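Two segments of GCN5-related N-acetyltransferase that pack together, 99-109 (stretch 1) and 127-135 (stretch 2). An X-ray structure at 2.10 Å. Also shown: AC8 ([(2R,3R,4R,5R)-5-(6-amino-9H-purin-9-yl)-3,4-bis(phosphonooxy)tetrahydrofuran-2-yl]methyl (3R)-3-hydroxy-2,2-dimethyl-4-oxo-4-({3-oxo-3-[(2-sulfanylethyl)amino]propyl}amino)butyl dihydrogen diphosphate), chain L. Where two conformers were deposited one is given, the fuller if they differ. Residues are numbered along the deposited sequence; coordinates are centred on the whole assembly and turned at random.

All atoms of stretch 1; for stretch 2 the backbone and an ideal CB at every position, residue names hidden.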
ATOM      1  N   VAL C  99       1.655 -20.556 -34.840  1.00 19.43           N
ATOM      2  CA  VAL C  99       3.105 -20.365 -34.938  1.00 18.45           C
ATOM      3  C   VAL C  99       3.895 -20.902 -33.718  1.00 20.17           C
ATOM      4  O   VAL C  99       4.882 -21.639 -33.871  1.00 21.02           O
ATOM      5  CB  VAL C  99       3.452 -18.896 -35.243  1.00 22.74           C
ATOM      6  CG1 VAL C  99       4.977 -18.667 -35.229  1.00 18.34           C
ATOM      7  CG2 VAL C  99       2.846 -18.494 -36.598  1.00 19.10           C
ATOM      8  N   GLY C 100       3.462 -20.547 -32.518  1.00 17.12           N
ATOM      9  CA  GLY C 100       4.091 -21.061 -31.307  1.00 17.13           C
ATOM     10  C   GLY C 100       4.106 -22.582 -31.232  1.00 21.06           C
ATOM     11  O   GLY C 100       5.069 -23.176 -30.747  1.00 20.74           O
ATOM     12  N   SER C 101       3.039 -23.213 -31.714  1.00 20.17           N
ATOM     13  CA  SER C 101       2.940 -24.671 -31.733  1.00 22.92           C
ATOM     14  C   SER C 101       3.894 -25.279 -32.753  1.00 22.44           C
ATOM     15  O   SER C 101       4.478 -26.344 -32.525  1.00 26.65           O
ATOM     16  CB  SER C 101       1.500 -25.100 -32.060  1.00 24.43           C
ATOM     17  OG  SER C 101       0.623 -24.758 -31.002  1.00 26.43           O
ATOM     18  N   LEU C 102       4.043 -24.605 -33.886  1.00 20.00           N
ATOM     19  CA  LEU C 102       4.956 -25.072 -34.929  1.00 25.86           C
ATOM     20  C   LEU C 102       6.393 -24.973 -34.389  1.00 19.90           C
ATOM     21  O   LEU C 102       7.201 -25.888 -34.557  1.00 20.68           O
ATOM     22  CB  LEU C 102       4.747 -24.234 -36.200  1.00 20.75           C
ATOM     23  CG  LEU C 102       5.422 -24.456 -37.565  1.00 29.47           C
ATOM     24  CD1 LEU C 102       6.724 -23.756 -37.613  1.00 34.54           C
ATOM     25  CD2 LEU C 102       5.603 -25.943 -37.950  1.00 31.00           C
ATOM     26  N   LEU C 103       6.685 -23.865 -33.721  1.00 19.05           N
ATOM     27  CA  LEU C 103       7.975 -23.639 -33.081  1.00 21.17           C
ATOM     28  C   LEU C 103       8.263 -24.741 -32.071  1.00 20.67           C
ATOM     29  O   LEU C 103       9.333 -25.344 -32.084  1.00 20.57           O
ATOM     30  CB  LEU C 103       7.935 -22.317 -32.307  1.00 18.94           C
ATOM     31  CG  LEU C 103       9.188 -21.467 -32.062  1.00 29.32           C
ATOM     32  CD1 LEU C 103       9.088 -20.704 -30.739  1.00 28.85           C
ATOM     33  CD2 LEU C 103      10.495 -22.230 -32.169  1.00 29.16           C
HETATM   34  N   MSE C 104       7.319 -24.961 -31.161  1.00 18.11           N
HETATM   35  CA  MSE C 104       7.543 -25.891 -30.052  1.00 20.48           C
HETATM   36  C   MSE C 104       7.665 -27.352 -30.523  1.00 23.73           C
HETATM   37  O   MSE C 104       8.425 -28.140 -29.949  1.00 26.49           O
HETATM   38  CB  MSE C 104       6.437 -25.740 -29.021  1.00 18.29           C
HETATM   39  CG  MSE C 104       6.516 -24.457 -28.178  1.00 20.82           C
HETATM   40 SE   MSE C 104       8.200 -24.484 -27.134  1.00 41.42          SE
HETATM   41  CE  MSE C 104       8.005 -26.274 -26.315  1.00 25.96           C
ATOM     42  N   ARG C 105       6.933 -27.720 -31.573  1.00 22.04           N
ATOM     43  CA  ARG C 105       7.131 -29.048 -32.152  1.00 24.47           C
ATOM     44  C   ARG C 105       8.548 -29.199 -32.694  1.00 25.01           C
ATOM     45  O   ARG C 105       9.162 -30.256 -32.538  1.00 23.22           O
ATOM     46  CB  ARG C 105       6.097 -29.347 -33.233  1.00 26.87           C
ATOM     47  CG  ARG C 105       4.719 -29.593 -32.639  1.00 33.32           C
ATOM     48  CD  ARG C 105       3.669 -29.823 -33.702  1.00 42.22           C
ATOM     49  NE  ARG C 105       2.330 -29.723 -33.122  1.00 50.37           N
ATOM     50  CZ  ARG C 105       1.425 -28.817 -33.487  1.00 51.90           C
ATOM     51  NH1 ARG C 105       1.711 -27.943 -34.446  1.00 51.27           N
ATOM     52  NH2 ARG C 105       0.230 -28.793 -32.905  1.00 51.08           N
ATOM     53  N   GLY C 106       9.074 -28.138 -33.313  1.00 22.00           N
ATOM     54  CA  GLY C 106      10.455 -28.144 -33.771  1.00 25.92           C
ATOM     55  C   GLY C 106      11.401 -28.239 -32.584  1.00 28.61           C
ATOM     56  O   GLY C 106      12.426 -28.919 -32.650  1.00 28.76           O
ATOM     57  N   VAL C 107      11.047 -27.564 -31.494  1.00 22.41           N
ATOM     58  CA  VAL C 107      11.843 -27.616 -30.270  1.00 22.77           C
ATOM     59  C   VAL C 107      11.896 -29.025 -29.664  1.00 22.78           C
ATOM     60  O   VAL C 107      12.972 -29.516 -29.285  1.00 22.46           O
ATOM     61  CB  VAL C 107      11.346 -26.591 -29.225  1.00 24.19           C
ATOM     62  CG1 VAL C 107      11.906 -26.912 -27.853  1.00 24.43           C
ATOM     63  CG2 VAL C 107      11.727 -25.179 -29.631  1.00 21.29           C
ATOM     64  N   LEU C 108      10.745 -29.685 -29.584  1.00 20.94           N
ATOM     65  CA  LEU C 108      10.704 -31.050 -29.064  1.00 21.93           C
ATOM     66  C   LEU C 108      11.501 -31.988 -29.950  1.00 28.51           C
ATOM     67  O   LEU C 108      12.208 -32.873 -29.464  1.00 28.09           O
ATOM     68  CB  LEU C 108       9.270 -31.548 -28.971  1.00 23.43           C
ATOM     69  CG  LEU C 108       8.385 -30.899 -27.907  1.00 29.36           C
ATOM     70  CD1 LEU C 108       7.046 -31.615 -27.847  1.00 33.76           C
ATOM     71  CD2 LEU C 108       9.049 -30.902 -26.546  1.00 29.35           C
ATOM     72  N   GLU C 109      11.392 -31.805 -31.255  1.00 27.90           N
ATOM     73  CA  GLU C 109      12.138 -32.657 -32.171  1.00 31.08           C
ATOM     74  C   GLU C 109      13.653 -32.463 -32.009  1.00 30.48           C
ATOM     75  O   GLU C 109      14.408 -33.441 -31.942  1.00 32.39           O
ATOM     76  CB  GLU C 109      11.697 -32.414 -33.617  1.00 40.00           C
ATOM     77  CG  GLU C 109      12.112 -33.542 -34.547  1.00 55.70           C
ATOM     78  CD  GLU C 109      11.737 -34.914 -33.990  1.00 70.44           C
ATOM     79  OE1 GLU C 109      10.589 -35.083 -33.514  1.00 74.92           O
ATOM     80  OE2 GLU C 109      12.596 -35.827 -34.015  1.00 76.02           O
ATOM     81  N   UNK C 127      -1.837 -23.195 -21.620  1.00 19.72           N
ATOM     82  CA  UNK C 127      -2.648 -23.821 -22.684  1.00 21.09           C
ATOM     83  C   UNK C 127      -1.804 -24.448 -23.792  1.00 22.55           C
ATOM     84  O   UNK C 127      -1.960 -25.640 -24.081  1.00 18.92           O
ATOM     85  CB  UNK C 127      -3.588 -22.782 -23.299  1.00 21.09           C
ATOM     86  N   UNK C 128      -0.889 -23.672 -24.387  1.00 16.45           N
ATOM     87  CA  UNK C 128      -0.070 -24.200 -25.477  1.00 19.79           C
ATOM     88  C   UNK C 128       0.756 -25.404 -25.024  1.00 20.31           C
ATOM     89  O   UNK C 128       0.893 -26.391 -25.748  1.00 19.04           O
ATOM     90  CB  UNK C 128       0.853 -23.108 -26.021  1.00 19.79           C
ATOM     91  N   UNK C 129       1.279 -25.345 -23.807  1.00 19.99           N
ATOM     92  CA  UNK C 129       2.159 -26.414 -23.339  1.00 19.64           C
ATOM     93  C   UNK C 129       1.407 -27.704 -23.014  1.00 17.26           C
ATOM     94  O   UNK C 129       1.896 -28.800 -23.313  1.00 17.96           O
ATOM     95  CB  UNK C 129       2.927 -25.945 -22.101  1.00 19.64           C
ATOM     96  N   UNK C 130       0.212 -27.586 -22.442  1.00 17.54           N
ATOM     97  CA  UNK C 130      -0.607 -28.772 -22.200  1.00 22.31           C
ATOM     98  C   UNK C 130      -1.025 -29.439 -23.519  1.00 25.13           C
ATOM     99  O   UNK C 130      -1.037 -30.657 -23.614  1.00 19.86           O
ATOM    100  CB  UNK C 130      -1.846 -28.399 -21.383  1.00 22.31           C
ATOM    101  N   UNK C 131      -1.372 -28.636 -24.523  0.55 21.86           N
ATOM    102  CA  UNK C 131      -1.680 -29.171 -25.852  0.55 24.65           C
ATOM    103  C   UNK C 131      -0.495 -29.956 -26.419  0.55 26.29           C
ATOM    104  O   UNK C 131      -0.678 -30.939 -27.129  0.55 26.72           O
ATOM    105  CB  UNK C 131      -2.062 -28.037 -26.805  0.55 24.65           C
ATOM    106  N   UNK C 132       0.721 -29.521 -26.094  1.00 25.77           N
ATOM    107  CA  UNK C 132       1.930 -30.206 -26.578  1.00 27.80           C
ATOM    108  C   UNK C 132       2.375 -31.354 -25.681  1.00 29.92           C
ATOM    109  O   UNK C 132       3.358 -32.041 -25.989  1.00 30.27           O
ATOM    110  CB  UNK C 132       3.076 -29.201 -26.709  1.00 27.80           C
ATOM    111  N   UNK C 133       1.685 -31.555 -24.559  1.00 22.09           N
ATOM    112  CA  UNK C 133       1.972 -32.705 -23.729  1.00 20.71           C
ATOM    113  C   UNK C 133       2.662 -32.445 -22.399  1.00 22.61           C
ATOM    114  O   UNK C 133       2.923 -33.392 -21.663  1.00 20.12           O
ATOM    115  CB  UNK C 133       2.837 -33.675 -24.537  1.00 20.71           C
ATOM    116  N   UNK C 134       2.949 -31.184 -22.072  1.00 18.70           N
ATOM    117  CA  UNK C 134       3.582 -30.874 -20.797  1.00 20.60           C
ATOM    118  C   UNK C 134       2.550 -30.878 -19.668  1.00 22.47           C
ATOM    119  O   UNK C 134       1.371 -30.588 -19.896  1.00 19.86           O
ATOM    120  CB  UNK C 134       4.289 -29.519 -20.868  1.00 20.60           C
ATOM    121  N   UNK C 135       2.990 -31.183 -18.449  1.00 18.78           N
ATOM    122  CA  UNK C 135       2.125 -31.000 -17.282  1.00 20.38           C
ATOM    123  C   UNK C 135       2.974 -30.545 -16.105  1.00 20.95           C
ATOM    124  O   UNK C 135       4.185 -30.789 -16.092  1.00 20.28           O
ATOM    125  CB  UNK C 135       1.373 -32.288 -16.942  1.00 20.38           C
TER
HETATM  126  N1A AC8 L 400      -4.091 -17.369 -23.329  1.00 23.19           N
HETATM  127  O1A AC8 L 400       0.260 -22.109 -31.450  1.00 21.14           O
HETATM  128  P1A AC8 L 400      -0.680 -21.016 -30.963  1.00 20.76           P
HETATM  129  C1B AC8 L 400      -3.581 -20.982 -26.921  1.00 23.95           C
HETATM  130  S1P AC8 L 400       6.310 -19.332 -21.810  1.00 23.81           S
HETATM  131  C2A AC8 L 400      -4.818 -18.488 -23.505  1.00 22.28           C
HETATM  132  O2A AC8 L 400      -1.355 -20.161 -31.998  1.00 17.21           O
HETATM  133  P2A AC8 L 400       0.962 -18.790 -30.163  1.00 20.04           P
HETATM  134  C2B AC8 L 400      -4.271 -20.947 -28.265  1.00 24.68           C
HETATM  135  O2B AC8 L 400      -5.652 -20.600 -28.100  1.00 29.90           O
HETATM  136  O2C AC8 L 400      -6.295 -20.532 -30.523  1.00 70.56           O
HETATM  137  C2P AC8 L 400       5.485 -18.308 -23.078  1.00 24.40           C
HETATM  138  N3A AC8 L 400      -4.542 -19.325 -24.516  1.00 21.91           N
HETATM  139  O3A AC8 L 400       0.157 -20.159 -29.903  1.00 23.57           O
HETATM  140  C3B AC8 L 400      -4.077 -22.389 -28.746  1.00 23.31           C
HETATM  141  O3B AC8 L 400      -5.025 -23.231 -28.080  1.00 27.38           O
HETATM  142  P3B AC8 L 400      -6.403 -23.796 -28.728  1.00 70.38           P
HETATM  143  O3C AC8 L 400      -5.754 -18.419 -29.273  1.00 71.19           O
HETATM  144  C3P AC8 L 400       6.340 -17.061 -23.064  1.00 28.57           C
HETATM  145  C4A AC8 L 400      -3.517 -19.046 -25.367  1.00 23.41           C
HETATM  146  O4A AC8 L 400       1.611 -18.845 -31.529  1.00 19.20           O
HETATM  147  C4B AC8 L 400      -2.738 -22.806 -28.168  1.00 25.11           C
HETATM  148  O4B AC8 L 400      -2.489 -21.898 -27.089  1.00 19.76           O
HETATM  149  O4C AC8 L 400      -7.872 -19.676 -28.724  1.00 70.24           O
HETATM  150  P4C AC8 L 400      -6.454 -19.751 -29.238  1.00 69.25           P
HETATM  151  N4P AC8 L 400       5.953 -15.967 -23.951  1.00 25.14           N
HETATM  152  C5A AC8 L 400      -2.752 -17.903 -25.195  1.00 26.90           C
HETATM  153  O5A AC8 L 400       0.064 -17.646 -29.788  1.00 19.76           O
HETATM  154  C5B AC8 L 400      -1.599 -22.720 -29.178  1.00 22.57           C
HETATM  155  O5B AC8 L 400      -1.839 -21.596 -30.018  1.00 24.35           O
HETATM  156  C5P AC8 L 400       4.920 -15.137 -23.859  1.00 22.56           C
HETATM  157  O5P AC8 L 400       4.075 -15.267 -22.981  1.00 20.98           O
HETATM  158  C6A AC8 L 400      -3.058 -17.049 -24.141  1.00 23.11           C
HETATM  159  N6A AC8 L 400      -2.342 -15.914 -23.935  1.00 22.49           N
HETATM  160  O6A AC8 L 400       2.095 -18.901 -29.032  1.00 20.65           O
HETATM  161  C6P AC8 L 400       4.876 -14.030 -24.887  1.00 20.66           C
HETATM  162  N7A AC8 L 400      -1.820 -17.873 -26.178  1.00 27.11           N
HETATM  163  O7A AC8 L 400      -7.130 -22.624 -29.342  1.00 66.54           O
HETATM  164  C7P AC8 L 400       3.476 -13.589 -25.338  1.00 20.09           C
HETATM  165  C8A AC8 L 400      -2.000 -18.985 -26.936  1.00 28.59           C
HETATM  166  O8A AC8 L 400      -5.946 -24.836 -29.731  1.00 68.78           O
HETATM  167  N8P AC8 L 400       2.878 -14.709 -26.069  1.00 18.92           N
HETATM  168  N9A AC8 L 400      -3.043 -19.683 -26.442  1.00 24.30           N
HETATM  169  O9A AC8 L 400      -7.124 -24.362 -27.523  1.00 72.01           O
HETATM  170  C9P AC8 L 400       3.377 -15.371 -27.111  1.00 24.14           C
HETATM  171  O9P AC8 L 400       4.454 -15.054 -27.589  1.00 19.56           O
HETATM  172  CAP AC8 L 400       2.581 -16.515 -27.716  1.00 21.27           C
HETATM  173  OAP AC8 L 400       1.193 -16.177 -27.752  1.00 24.03           O
HETATM  174  CBP AC8 L 400       2.717 -17.844 -26.961  1.00 17.42           C
HETATM  175  CCP AC8 L 400       1.789 -18.867 -27.635  1.00 20.75           C
HETATM  176  CDP AC8 L 400       4.154 -18.350 -27.034  1.00 16.46           C
HETATM  177  CEP AC8 L 400       2.306 -17.703 -25.504  1.00 14.19           C

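Position 127 is helical, and its ideal CB has nothing of stretch 1 within 5.5 Å. Many side chains would fit. The residue is Val-127; its CG2 lies 3.8 Å from AC8 N3A, against the adenine.

At position 128 the CA is 7.0 Å from Ser-101 CA. CA-to-CB points toward stretch 1. The ideal CB is still 5.3 Å from Ser-101 OG, and the glycine at 100 leaves room beside the backbone. A medium or long apolar chain would suit; isoleucine, leucine or methionine are candidates. It is Ile-128, both chi angles t. Ile-128 CD1 reaches 3.6 Å from Gly-100 C and 3.7 Å from Ser-101 N. A CB on Gly-100 would be tight against this CD1 and would clash with AC8 O6A.

Position 129 points sideways, with no stretch 1 atom near its CB. A short side chain would miss stretch 1, but a long or aromatic one could reach the selenium of Met-104 and the AC8 thiol. It is Tyr-129. Met-104 SE sits at the ring edge, 4.1 Å from Tyr-129 CE1, and Tyr-129 OH lies 3.0 Å from AC8 S1P.

Position 130 is out of reach of stretch 1, which sets no preference. Arg-130 instead forms a salt bridge with the residue at 135.

Position 131 points toward stretch 1 but has open space before it. A phosphate of AC8 lies further out, favouring a donor or a positive charge: histidine, lysine or arginine. His-131 NE2 donates to AC8 O9A at 2.9 Å.

Position 132 faces the Met-104, Arg-105 and Leu-108 side chains. Its ideal CB is 4.8 Å from Leu-108 CD1, so a branched or flexible apolar chain would fill the gap. Leu-132 has the largest area covered by stretch 1. Leu-132 CD1 packs 3.4 Å from Met-104 CB, and Leu-132 CD2 lies 3.8 Å from Arg-105 CG.

Position 133 has phi 109°. A CB would jam against the preceding carbonyl O, so glycine is called for. Gly-133 forms the Schellman turn that follows the helix.

Position 134 points toward stretch 1, but its CB is far from it. A long side chain is needed to touch Met-104 and Leu-108; an aromatic or methionine would do. Tyr-134 OH is 3.3 Å from Leu-108 CD2, while Tyr-134 CE2 lies 4.1 Å from Met-104 CE. The OH is hydrogen-bonded elsewhere in the structure.

Position 135 is extended and remote from stretch 1, so many would fit. Glu-135 OE2 accepts from Arg-130 NE at 3.0 Å.

Stretch 2 127-135: VIYRHLGYE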
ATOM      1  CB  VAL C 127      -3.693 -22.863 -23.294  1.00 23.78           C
ATOM      2  CG1 VAL C 127      -4.539 -23.588 -24.359  1.00 22.91           C
ATOM      3  CG2 VAL C 127      -4.600 -22.287 -22.203  1.00 23.24           C
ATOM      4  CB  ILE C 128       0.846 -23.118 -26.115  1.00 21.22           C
ATOM      5  CG1 ILE C 128       1.737 -23.739 -27.194  1.00 19.98           C
ATOM      6  CG2 ILE C 128       1.726 -22.415 -25.061  1.00 15.80           C
ATOM      7  CD1 ILE C 128       2.400 -22.691 -28.108  1.00 24.00           C
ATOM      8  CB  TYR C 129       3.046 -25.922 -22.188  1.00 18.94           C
ATOM      9  CG  TYR C 129       3.890 -24.743 -22.627  1.00 20.21           C
ATOM     10  CD1 TYR C 129       4.857 -24.893 -23.619  1.00 23.26           C
ATOM     11  CD2 TYR C 129       3.684 -23.470 -22.090  1.00 20.13           C
ATOM     12  CE1 TYR C 129       5.629 -23.809 -24.047  1.00 19.24           C
ATOM     13  CE2 TYR C 129       4.450 -22.381 -22.501  1.00 18.87           C
ATOM     14  CZ  TYR C 129       5.421 -22.560 -23.483  1.00 21.83           C
ATOM     15  OH  TYR C 129       6.188 -21.486 -23.904  1.00 22.94           O
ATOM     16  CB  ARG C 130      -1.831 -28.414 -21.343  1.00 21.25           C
ATOM     17  CG  ARG C 130      -1.471 -28.218 -19.875  1.00 24.80           C
ATOM     18  CD  ARG C 130      -2.669 -27.837 -19.011  1.00 24.11           C
ATOM     19  NE  ARG C 130      -2.310 -28.008 -17.602  1.00 30.25           N
ATOM     20  CZ  ARG C 130      -2.819 -27.293 -16.605  1.00 29.48           C
ATOM     21  NH1 ARG C 130      -3.714 -26.353 -16.866  1.00 22.33           N
ATOM     22  NH2 ARG C 130      -2.430 -27.519 -15.353  1.00 30.68           N
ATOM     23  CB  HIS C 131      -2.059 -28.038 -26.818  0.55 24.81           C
ATOM     24  CG  HIS C 131      -3.466 -27.550 -26.664  0.55 24.34           C
ATOM     25  ND1 HIS C 131      -4.523 -28.398 -26.416  0.55 25.69           N
ATOM     26  CD2 HIS C 131      -3.991 -26.304 -26.725  0.55 24.35           C
ATOM     27  CE1 HIS C 131      -5.636 -27.695 -26.320  0.55 23.78           C
ATOM     28  NE2 HIS C 131      -5.341 -26.421 -26.506  0.55 22.61           N
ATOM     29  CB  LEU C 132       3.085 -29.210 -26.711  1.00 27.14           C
ATOM     30  CG  LEU C 132       2.913 -28.235 -27.867  1.00 33.71           C
ATOM     31  CD1 LEU C 132       3.642 -26.969 -27.543  1.00 36.85           C
ATOM     32  CD2 LEU C 132       3.440 -28.844 -29.152  1.00 38.67           C
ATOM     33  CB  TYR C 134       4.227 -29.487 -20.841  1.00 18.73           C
ATOM     34  CG  TYR C 134       5.514 -29.392 -21.646  1.00 22.11           C
ATOM     35  CD1 TYR C 134       6.754 -29.363 -21.006  1.00 19.93           C
ATOM     36  CD2 TYR C 134       5.490 -29.291 -23.039  1.00 21.19           C
ATOM     37  CE1 TYR C 134       7.941 -29.251 -21.736  1.00 23.31           C
ATOM     38  CE2 TYR C 134       6.667 -29.173 -23.774  1.00 23.86           C
ATOM     39  CZ  TYR C 134       7.893 -29.156 -23.117  1.00 25.97           C
ATOM     40  OH  TYR C 134       9.076 -29.050 -23.842  1.00 26.89           O
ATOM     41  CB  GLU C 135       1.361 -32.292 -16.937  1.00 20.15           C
ATOM     42  CG  GLU C 135       0.185 -32.090 -15.942  1.00 28.65           C
ATOM     43  CD  GLU C 135      -0.628 -30.824 -16.246  1.00 29.75           C
ATOM     44  OE1 GLU C 135      -0.380 -29.781 -15.586  1.00 26.57           O
ATOM     45  OE2 GLU C 135      -1.495 -30.862 -17.158  1.00 28.03           O
TER
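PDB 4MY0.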